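Local atomic coordinates of ASCH domain (Vibrio cholerae TMA 21, PDB entry 3S9X), a protein that is of unknown function but carries an ASCH domain of the PUA clan, a fold whose relatives commonly bind RNA, which makes a nucleic-acid-related role plausible. Residues C60-K69 with F132-I141; L72-Q80 with I92-K100. All coordinates share one frame; numbering follows the deposited sequence.

How the contacts relate
Contact 2 is built on backbone hydrogen bonds, contact 1 on side chains and water, so that one domain joins its parts in two chemically distinct ways. In contact 2, residues 77-80 bond to strand 89-102, while the loop 73-76 packs against it, about 8 Å from the centre of the chain. Contact 1 lies farther out, about 16 Å from that centre, where the strand 58-62 edge and helix 64-67 meet the end of helix 121-139 through side chains, one indole-carboxylate bond and bridging waters. Both reach the same sheet, and both are only partly buried. They also touch each other: the Y66 ring packs on the selenium of M73 and on P74, while E63 lies against K100.

Contact 1 of 2, residues C60-K69 with F132-I141; sequences CSLEYWYSQK and FSRECHELGI
E135 OE1 is gripped by two donors, the indole of W65 and a water. W65 NE1 reaches it over 3.1 Å in a nearly straight bond, 171° at the hydrogen. The carboxylate oxygen sits in the indole plane, yet the N-H comes to it from well above the plane of the carboxylate, the two flat groups being turned 68° apart. Water 1 donates to E135 OE1 at 2.6 Å and accepts from L62 N, so the glutamate holds both the indole and, through water, the backbone at the end of strand 58-62. Beside this polar link, L62 lies against F132: its CD2 sits over one ring face, 3.9 Å from the centroid, while C60 SG meets the edge of the same ring in a sulfur-aromatic contact. The pairing thus fastens an outermost strand of the five-stranded ASCH sheet, and the short helix 64-67 that follows it, to the C-terminal turns of helix 121-139. L139 meets both Y64 and W65, its CD1 beside the Y64 ring and its CD2 over the six-membered ring of W65 and close to the bent chain of K69. Farther along, a Schellman motif at G140 turns the chain, bringing I141 CD1 over the centre of the Y64 ring, 3.7 Å from the centroid. The Y64 ring, swung away from its own amide nitrogen (chi1 -170°), has I141 on one face and Q68 CB on the other. L139 O, near the helix end, receives water 2, which also meets Y64 OH, and water 3, which accepts from K69 NZ.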
loop_
_atom_site.group_PDB
_atom_site.type_symbol
_atom_site.label_atom_id
_atom_site.label_comp_id
_atom_site.label_asym_id
_atom_site.label_seq_id
_atom_site.Cartn_x
_atom_site.Cartn_y
_atom_site.Cartn_z
ATOM N N CYS A 60 -5.863 -0.152 -1.567
ATOM C CA CYS A 60 -6.329 -0.156 -2.923
ATOM C C CYS A 60 -5.928 1.165 -3.632
ATOM O O CYS A 60 -5.453 2.137 -3.016
ATOM C CB CYS A 60 -7.849 -0.313 -2.968
ATOM S SG CYS A 60 -8.819 1.015 -2.327
ATOM N N SER A 61 -6.058 1.125 -4.954
ATOM C CA SER A 61 -5.758 2.246 -5.810
ATOM C C SER A 61 -6.590 2.161 -7.093
ATOM O O SER A 61 -7.096 1.112 -7.441
ATOM C CB SER A 61 -4.287 2.217 -6.152
ATOM O OG SER A 61 -3.850 1.066 -6.835
ATOM N N LEU A 62 -6.711 3.280 -7.809
ATOM C CA LEU A 62 -7.415 3.288 -9.074
ATOM C C LEU A 62 -6.682 2.513 -10.125
ATOM O O LEU A 62 -5.515 2.709 -10.385
ATOM C CB LEU A 62 -7.652 4.693 -9.580
ATOM C CG LEU A 62 -8.486 5.649 -8.712
ATOM C CD1 LEU A 62 -8.390 7.069 -9.292
ATOM C CD2 LEU A 62 -9.939 5.178 -8.665
ATOM N N GLU A 63 -7.392 1.602 -10.768
ATOM C CA GLU A 63 -6.772 0.825 -11.860
ATOM C C GLU A 63 -6.308 1.695 -13.049
ATOM O O GLU A 63 -5.344 1.352 -13.725
ATOM C CB GLU A 63 -7.753 -0.214 -12.339
ATOM C CG GLU A 63 -7.078 -1.268 -13.188
ATOM C CD GLU A 63 -7.068 -0.996 -14.633
ATOM O OE1 GLU A 63 -7.854 -0.163 -15.126
ATOM O OE2 GLU A 63 -6.216 -1.636 -15.285
ATOM N N TYR A 64 -6.929 2.848 -13.210
ATOM C CA TYR A 64 -6.619 3.812 -14.230
ATOM C C TYR A 64 -5.131 4.119 -14.253
ATOM O O TYR A 64 -4.522 4.298 -15.330
ATOM C CB TYR A 64 -7.386 5.100 -13.978
ATOM C CG TYR A 64 -7.331 6.101 -15.120
ATOM C CD1 TYR A 64 -8.314 6.102 -16.111
ATOM C CD2 TYR A 64 -6.360 7.052 -15.189
ATOM C CE1 TYR A 64 -8.311 7.004 -17.121
ATOM C CE2 TYR A 64 -6.367 8.015 -16.189
ATOM C CZ TYR A 64 -7.363 7.974 -17.149
ATOM O OH TYR A 64 -7.371 8.891 -18.181
ATOM N N TRP A 65 -4.487 4.133 -13.078
ATOM C CA TRP A 65 -3.051 4.443 -13.026
ATOM C C TRP A 65 -2.226 3.452 -13.820
ATOM O O TRP A 65 -1.120 3.741 -14.341
ATOM C CB TRP A 65 -2.533 4.449 -11.582
ATOM C CG TRP A 65 -2.980 5.638 -10.810
ATOM C CD1 TRP A 65 -3.908 5.648 -9.840
ATOM C CD2 TRP A 65 -2.547 6.996 -10.970
ATOM N NE1 TRP A 65 -4.043 6.906 -9.327
ATOM C CE2 TRP A 65 -3.187 7.743 -9.983
ATOM C CE3 TRP A 65 -1.572 7.637 -11.772
ATOM C CZ2 TRP A 65 -2.996 9.114 -9.831
ATOM C CZ3 TRP A 65 -1.339 9.016 -11.597
ATOM C CH2 TRP A 65 -2.045 9.749 -10.640
ATOM N N TYR A 66 -2.678 2.216 -13.855
ATOM C CA TYR A 66 -1.891 1.142 -14.451
ATOM C C TYR A 66 -2.261 1.019 -15.911
ATOM O O TYR A 66 -1.400 1.080 -16.776
ATOM C CB TYR A 66 -2.067 -0.179 -13.736
ATOM C CG TYR A 66 -1.904 0.006 -12.235
ATOM C CD1 TYR A 66 -0.666 0.099 -11.615
ATOM C CD2 TYR A 66 -3.025 0.213 -11.427
ATOM C CE1 TYR A 66 -0.562 0.395 -10.261
ATOM C CE2 TYR A 66 -2.918 0.550 -10.066
ATOM C CZ TYR A 66 -1.689 0.590 -9.487
ATOM O OH TYR A 66 -1.536 0.887 -8.148
ATOM N N SER A 67 -3.550 0.902 -16.204
ATOM C CA SER A 67 -4.000 0.752 -17.568
ATOM C C SER A 67 -3.873 2.002 -18.438
ATOM O O SER A 67 -3.560 1.851 -19.660
ATOM C CB SER A 67 -5.426 0.239 -17.606
ATOM O OG SER A 67 -6.318 1.160 -17.057
ATOM N N GLN A 68 -4.004 3.190 -17.882
ATOM C CA GLN A 68 -3.988 4.365 -18.718
ATOM C C GLN A 68 -2.776 5.200 -18.515
ATOM O O GLN A 68 -2.279 5.830 -19.472
ATOM C CB GLN A 68 -5.259 5.174 -18.506
ATOM C CG GLN A 68 -6.524 4.326 -18.681
ATOM C CD GLN A 68 -6.720 3.661 -20.042
ATOM O OE1 GLN A 68 -6.639 4.299 -21.081
ATOM N NE2 GLN A 68 -7.040 2.357 -20.015
ATOM N N LYS A 69 -2.185 5.165 -17.319
ATOM C CA LYS A 69 -1.047 5.991 -17.065
ATOM C C LYS A 69 0.260 5.213 -17.090
ATOM O O LYS A 69 1.318 5.813 -16.881
ATOM C CB LYS A 69 -1.131 6.735 -15.756
ATOM C CG LYS A 69 -2.337 7.656 -15.550
ATOM C CD LYS A 69 -2.643 8.524 -16.792
ATOM C CE LYS A 69 -1.546 9.474 -17.062
ATOM N NZ LYS A 69 -1.472 10.586 -16.048
ATOM N N PHE A 132 -10.117 9.621 -4.110
ATOM C CA PHE A 132 -10.112 9.271 -5.514
ATOM C C PHE A 132 -10.660 10.420 -6.376
ATOM O O PHE A 132 -10.233 10.615 -7.511
ATOM C CB PHE A 132 -10.945 8.009 -5.804
ATOM C CG PHE A 132 -10.363 6.731 -5.279
ATOM C CD1 PHE A 132 -8.988 6.544 -5.262
ATOM C CD2 PHE A 132 -11.147 5.722 -4.802
ATOM C CE1 PHE A 132 -8.436 5.365 -4.799
ATOM C CE2 PHE A 132 -10.556 4.504 -4.287
ATOM C CZ PHE A 132 -9.201 4.354 -4.329
ATOM N N SER A 133 -11.608 11.196 -5.844
ATOM C CA SER A 133 -12.128 12.365 -6.607
ATOM C C SER A 133 -11.019 13.373 -6.896
ATOM O O SER A 133 -10.928 13.863 -8.023
ATOM C CB SER A 133 -13.300 12.989 -5.876
ATOM O OG SER A 133 -14.432 12.121 -5.826
ATOM N N ARG A 134 -10.184 13.614 -5.891
ATOM C CA ARG A 134 -9.032 14.526 -6.051
ATOM C C ARG A 134 -8.046 14.001 -7.086
ATOM O O ARG A 134 -7.585 14.764 -7.946
ATOM C CB ARG A 134 -8.286 14.747 -4.744
ATOM C CG ARG A 134 -8.998 15.638 -3.752
ATOM C CD ARG A 134 -8.324 17.070 -3.585
ATOM N N GLU A 135 -7.709 12.713 -6.996
ATOM C CA GLU A 135 -6.802 12.109 -7.996
ATOM C C GLU A 135 -7.407 12.204 -9.376
ATOM O O GLU A 135 -6.739 12.543 -10.296
ATOM C CB GLU A 135 -6.447 10.612 -7.753
ATOM C CG GLU A 135 -5.587 10.343 -6.599
ATOM C CD GLU A 135 -5.053 8.915 -6.606
ATOM O OE1 GLU A 135 -5.820 8.025 -7.008
ATOM O OE2 GLU A 135 -3.912 8.726 -6.153
ATOM N N CYS A 136 -8.687 11.921 -9.515
ATOM C CA CYS A 136 -9.327 11.947 -10.785
ATOM C C CYS A 136 -9.260 13.373 -11.406
ATOM O O CYS A 136 -8.920 13.541 -12.591
ATOM C CB CYS A 136 -10.769 11.531 -10.738
ATOM S SG CYS A 136 -10.921 9.703 -10.636
ATOM N N HIS A 137 -9.527 14.398 -10.598
ATOM C CA HIS A 137 -9.441 15.760 -11.120
ATOM C C HIS A 137 -8.036 15.985 -11.725
ATOM O O HIS A 137 -7.933 16.574 -12.796
ATOM C CB HIS A 137 -9.743 16.818 -10.036
ATOM C CG HIS A 137 -9.675 18.224 -10.574
ATOM N ND1 HIS A 137 -10.685 18.763 -11.326
ATOM C CD2 HIS A 137 -8.649 19.112 -10.625
ATOM C CE1 HIS A 137 -10.349 19.986 -11.712
ATOM N NE2 HIS A 137 -9.097 20.212 -11.307
ATOM N N GLU A 138 -6.961 15.620 -10.977
ATOM C CA GLU A 138 -5.628 15.825 -11.506
ATOM C C GLU A 138 -5.355 14.988 -12.730
ATOM O O GLU A 138 -4.617 15.474 -13.613
ATOM C CB GLU A 138 -4.522 15.551 -10.451
ATOM N N LEU A 139 -5.988 13.804 -12.827
ATOM C CA LEU A 139 -5.890 12.976 -14.030
ATOM C C LEU A 139 -6.698 13.490 -15.222
ATOM O O LEU A 139 -6.587 12.966 -16.327
ATOM C CB LEU A 139 -6.315 11.543 -13.715
ATOM C CG LEU A 139 -5.402 10.706 -12.766
ATOM C CD1 LEU A 139 -6.174 9.514 -12.152
ATOM C CD2 LEU A 139 -4.251 10.292 -13.686
ATOM N N GLY A 140 -7.567 14.467 -14.965
ATOM C CA GLY A 140 -8.382 15.027 -16.035
ATOM C C GLY A 140 -9.669 14.258 -16.329
ATOM O O GLY A 140 -10.262 14.470 -17.399
ATOM N N ILE A 141 -10.117 13.491 -15.350
ATOM C CA ILE A 141 -11.356 12.707 -15.448
ATOM C C ILE A 141 -12.224 12.942 -14.205
ATOM O O ILE A 141 -11.773 13.552 -13.236
ATOM C CB ILE A 141 -11.076 11.212 -15.676
ATOM C CG1 ILE A 141 -10.322 10.598 -14.494
ATOM C CG2 ILE A 141 -10.196 11.056 -16.859
ATOM C CD1 ILE A 141 -10.038 9.094 -14.612
HETATM O O HOH W 1 -5.238 5.565 -6.530
HETATM O O HOH W 2 -5.361 11.078 -17.675
HETATM O O HOH W 3 -3.430 12.733 -17.133
#

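Contact 2 of 2, residues L72-Q80 with I92-K100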
loop_
_atom_site.group_PDB
_atom_site.type_symbol
_atom_site.label_atom_id
_atom_site.label_comp_id
_atom_site.label_asym_id
_atom_site.label_seq_id
_atom_site.Cartn_x
_atom_site.Cartn_y
_atom_site.Cartn_z
ATOM N N LEU A 72 3.424 0.534 -13.195
ATOM C CA LEU A 72 3.554 -0.914 -13.084
ATOM C C LEU A 72 2.604 -1.487 -12.034
ATOM O O LEU A 72 2.469 -0.960 -10.906
ATOM C CB LEU A 72 5.003 -1.338 -12.726
ATOM C CG LEU A 72 6.134 -0.935 -13.660
ATOM C CD1 LEU A 72 7.512 -1.609 -13.372
ATOM C CD2 LEU A 72 5.686 -1.168 -15.128
HETATM N N MSE A 73 1.935 -2.569 -12.414
HETATM C CA MSE A 73 1.061 -3.221 -11.434
HETATM C C MSE A 73 1.823 -3.717 -10.209
HETATM O O MSE A 73 2.964 -4.180 -10.309
HETATM C CB MSE A 73 0.333 -4.412 -12.046
HETATM C CG MSE A 73 -0.837 -3.950 -12.929
HETATM SE SE MSE A 73 -2.373 -3.537 -12.009
HETATM C CE MSE A 73 -2.849 -5.309 -11.433
ATOM N N PRO A 74 1.181 -3.650 -9.052
ATOM C CA PRO A 74 1.746 -4.311 -7.876
ATOM C C PRO A 74 1.870 -5.815 -8.096
ATOM O O PRO A 74 1.036 -6.387 -8.796
ATOM C CB PRO A 74 0.772 -3.971 -6.781
ATOM C CG PRO A 74 -0.460 -3.861 -7.403
ATOM C CD PRO A 74 -0.154 -3.130 -8.772
ATOM N N GLN A 75 2.899 -6.411 -7.513
ATOM C CA GLN A 75 3.205 -7.818 -7.672
ATOM C C GLN A 75 3.241 -8.523 -6.332
ATOM O O GLN A 75 3.819 -8.030 -5.358
ATOM C CB GLN A 75 4.670 -8.025 -8.195
ATOM C CG GLN A 75 4.957 -7.892 -9.530
ATOM C CD GLN A 75 6.440 -7.768 -9.818
ATOM O OE1 GLN A 75 7.383 -8.394 -9.169
ATOM N NE2 GLN A 75 6.707 -6.992 -10.847
ATOM N N VAL A 76 2.680 -9.723 -6.292
ATOM C CA VAL A 76 2.900 -10.639 -5.214
ATOM C C VAL A 76 4.388 -10.781 -4.932
ATOM O O VAL A 76 5.177 -10.909 -5.881
ATOM C CB VAL A 76 2.172 -11.987 -5.431
ATOM C CG1 VAL A 76 2.544 -13.023 -4.426
ATOM C CG2 VAL A 76 0.632 -11.763 -5.471
ATOM N N GLY A 77 4.762 -10.730 -3.652
ATOM C CA GLY A 77 6.146 -10.886 -3.244
ATOM C C GLY A 77 6.940 -9.576 -3.171
ATOM O O GLY A 77 8.092 -9.532 -2.654
ATOM N N HIS A 78 6.375 -8.463 -3.664
ATOM C CA HIS A 78 6.965 -7.160 -3.464
ATOM C C HIS A 78 7.173 -6.852 -1.965
ATOM O O HIS A 78 6.256 -7.082 -1.183
ATOM C CB HIS A 78 6.028 -6.103 -4.092
ATOM C CG HIS A 78 6.536 -4.709 -3.954
ATOM N ND1 HIS A 78 7.411 -4.131 -4.857
ATOM C CD2 HIS A 78 6.214 -3.722 -3.081
ATOM C CE1 HIS A 78 7.638 -2.879 -4.501
ATOM N NE2 HIS A 78 6.910 -2.596 -3.434
ATOM N N LEU A 79 8.288 -6.208 -1.649
ATOM C CA LEU A 79 8.523 -5.675 -0.331
ATOM C C LEU A 79 8.494 -4.138 -0.363
ATOM O O LEU A 79 9.144 -3.505 -1.157
ATOM C CB LEU A 79 9.924 -6.066 0.174
ATOM C CG LEU A 79 10.141 -7.541 0.444
ATOM C CD1 LEU A 79 11.615 -7.801 0.816
ATOM C CD2 LEU A 79 9.230 -8.003 1.585
ATOM N N GLN A 80 7.713 -3.595 0.562
ATOM C CA GLN A 80 7.654 -2.156 0.770
ATOM C C GLN A 80 8.140 -1.865 2.209
ATOM O O GLN A 80 7.561 -2.381 3.189
ATOM C CB GLN A 80 6.276 -1.554 0.556
ATOM C CG GLN A 80 6.179 -0.109 0.875
ATOM C CD GLN A 80 4.844 0.533 0.680
ATOM O OE1 GLN A 80 3.988 -0.019 -0.034
ATOM N NE2 GLN A 80 4.646 1.727 1.299
ATOM N N ILE A 92 8.156 -3.379 7.425
ATOM C CA ILE A 92 8.275 -3.819 6.057
ATOM C C ILE A 92 7.087 -4.782 5.788
ATOM O O ILE A 92 6.878 -5.705 6.590
ATOM C CB ILE A 92 9.624 -4.519 5.722
ATOM C CG1 ILE A 92 10.771 -3.616 6.141
ATOM C CG2 ILE A 92 9.713 -4.896 4.238
ATOM C CD1 ILE A 92 12.173 -4.149 5.884
ATOM N N ILE A 93 6.425 -4.591 4.654
ATOM C CA ILE A 93 5.348 -5.427 4.232
ATOM C C ILE A 93 5.682 -6.184 2.977
ATOM O O ILE A 93 6.500 -5.701 2.174
ATOM C CB ILE A 93 4.038 -4.685 4.098
ATOM C CG1 ILE A 93 4.096 -3.590 3.027
ATOM C CG2 ILE A 93 3.517 -4.152 5.434
ATOM C CD1 ILE A 93 2.832 -2.844 2.694
ATOM N N GLU A 94 5.065 -7.371 2.803
ATOM C CA GLU A 94 5.239 -8.215 1.613
ATOM C C GLU A 94 3.824 -8.391 1.044
ATOM O O GLU A 94 2.872 -8.783 1.748
ATOM C CB GLU A 94 5.790 -9.614 1.974
ATOM C CG GLU A 94 6.026 -10.464 0.745
ATOM C CD GLU A 94 6.716 -11.741 1.062
ATOM O OE1 GLU A 94 7.555 -11.810 1.981
ATOM O OE2 GLU A 94 6.506 -12.691 0.255
ATOM N N ILE A 95 3.671 -8.060 -0.230
ATOM C CA ILE A 95 2.416 -8.258 -0.932
ATOM C C ILE A 95 2.093 -9.754 -1.050
ATOM O O ILE A 95 2.926 -10.506 -1.538
ATOM C CB ILE A 95 2.444 -7.575 -2.305
ATOM C CG1 ILE A 95 2.576 -6.051 -2.116
ATOM C CG2 ILE A 95 1.165 -7.994 -3.142
ATOM C CD1 ILE A 95 2.469 -5.155 -3.372
ATOM N N THR A 96 0.856 -10.130 -0.699
ATOM C CA THR A 96 0.435 -11.512 -0.709
ATOM C C THR A 96 -0.641 -11.822 -1.775
ATOM O O THR A 96 -0.714 -12.952 -2.214
ATOM C CB THR A 96 -0.072 -11.981 0.689
ATOM O OG1 THR A 96 -1.133 -11.122 1.003
ATOM C CG2 THR A 96 1.061 -11.899 1.759
ATOM N N SER A 97 -1.349 -10.815 -2.278
ATOM C CA SER A 97 -2.322 -10.998 -3.341
ATOM C C SER A 97 -2.663 -9.703 -3.997
ATOM O O SER A 97 -2.560 -8.642 -3.377
ATOM C CB SER A 97 -3.603 -11.658 -2.839
ATOM O OG SER A 97 -4.362 -10.842 -2.020
ATOM N N VAL A 98 -3.066 -9.774 -5.249
ATOM C CA VAL A 98 -3.469 -8.620 -6.086
ATOM C C VAL A 98 -4.696 -9.034 -6.898
ATOM O O VAL A 98 -4.759 -10.146 -7.440
ATOM C CB VAL A 98 -2.341 -8.174 -6.999
ATOM C CG1 VAL A 98 -2.773 -6.999 -7.881
ATOM C CG2 VAL A 98 -1.126 -7.789 -6.233
ATOM N N SER A 99 -5.725 -8.199 -6.887
ATOM C CA SER A 99 -6.927 -8.461 -7.694
ATOM C C SER A 99 -7.624 -7.145 -7.991
ATOM O O SER A 99 -7.105 -6.090 -7.623
ATOM C CB SER A 99 -7.876 -9.398 -6.932
ATOM O OG SER A 99 -8.511 -8.722 -5.867
ATOM N N LYS A 100 -8.730 -7.238 -8.736
ATOM C CA LYS A 100 -9.494 -6.027 -9.097
ATOM C C LYS A 100 -10.962 -6.109 -8.700
ATOM O O LYS A 100 -11.528 -7.208 -8.710
ATOM C CB LYS A 100 -9.433 -5.733 -10.598
ATOM C CG LYS A 100 -8.035 -5.607 -11.139
ATOM C CD LYS A 100 -7.996 -5.320 -12.600
ATOM C CE LYS A 100 -6.618 -5.269 -13.153
ATOM N NZ LYS A 100 -5.984 -6.631 -13.284
#
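Four backbone hydrogen bonds tie residues 72-80 to strand 89-102. The shortest runs from G77 N to I95 O at 2.8 Å and is almost straight, 171° at the hydrogen. I95 N answers by donating to H78 O at 2.9 Å, lying in the plane of that carbonyl. Two residues farther along each strand, Q80 and I93 exchange a reciprocal pair of N-H to O bonds, the mark of an antiparallel hydrogen-bonded pair, whereas L79 and E94 form the non-hydrogen-bonded pair in between. There the alpha carbons close in: E94 CA approaches H78 O at 3.2 Å, and L79 CA approaches I93 O at the same distance, as weak CA-H...O contacts. Side chains extend the pairing on both faces. Q80 and I93 run side by side, with Q80 CB 3.9 Å from I93 CG1; the amide nitrogen of Q80 goes on to D35 O. On the other face L79 CD2 rests against E94 CB, and the carboxylate of E94 bonds to Y29. The H78 ring is held by S31 and S33 through its two nitrogens. Past the hydrogen-bonded stretch, V98, still in strand 89-102, packs on the loop 73-76: its CG1, anti to the backbone N (chi1 179°), meets P74 CG at 3.9 Å and the methyl of selenomethionine M73, which also lies by K100 NZ. A type II turn from Q75 to H78, with G77 at positive phi, leads the chain into strand 79-83, while T96 and S97 form a classic beta bulge opposite H153, on the side toward strand 148-158. The bonds of 77-80 to 93-95, with the L79-E94 and Q80-I93 pairs, belong to the antiparallel beta hairpin of strands 79-83 and 89-102, within the mixed ASCH sheet.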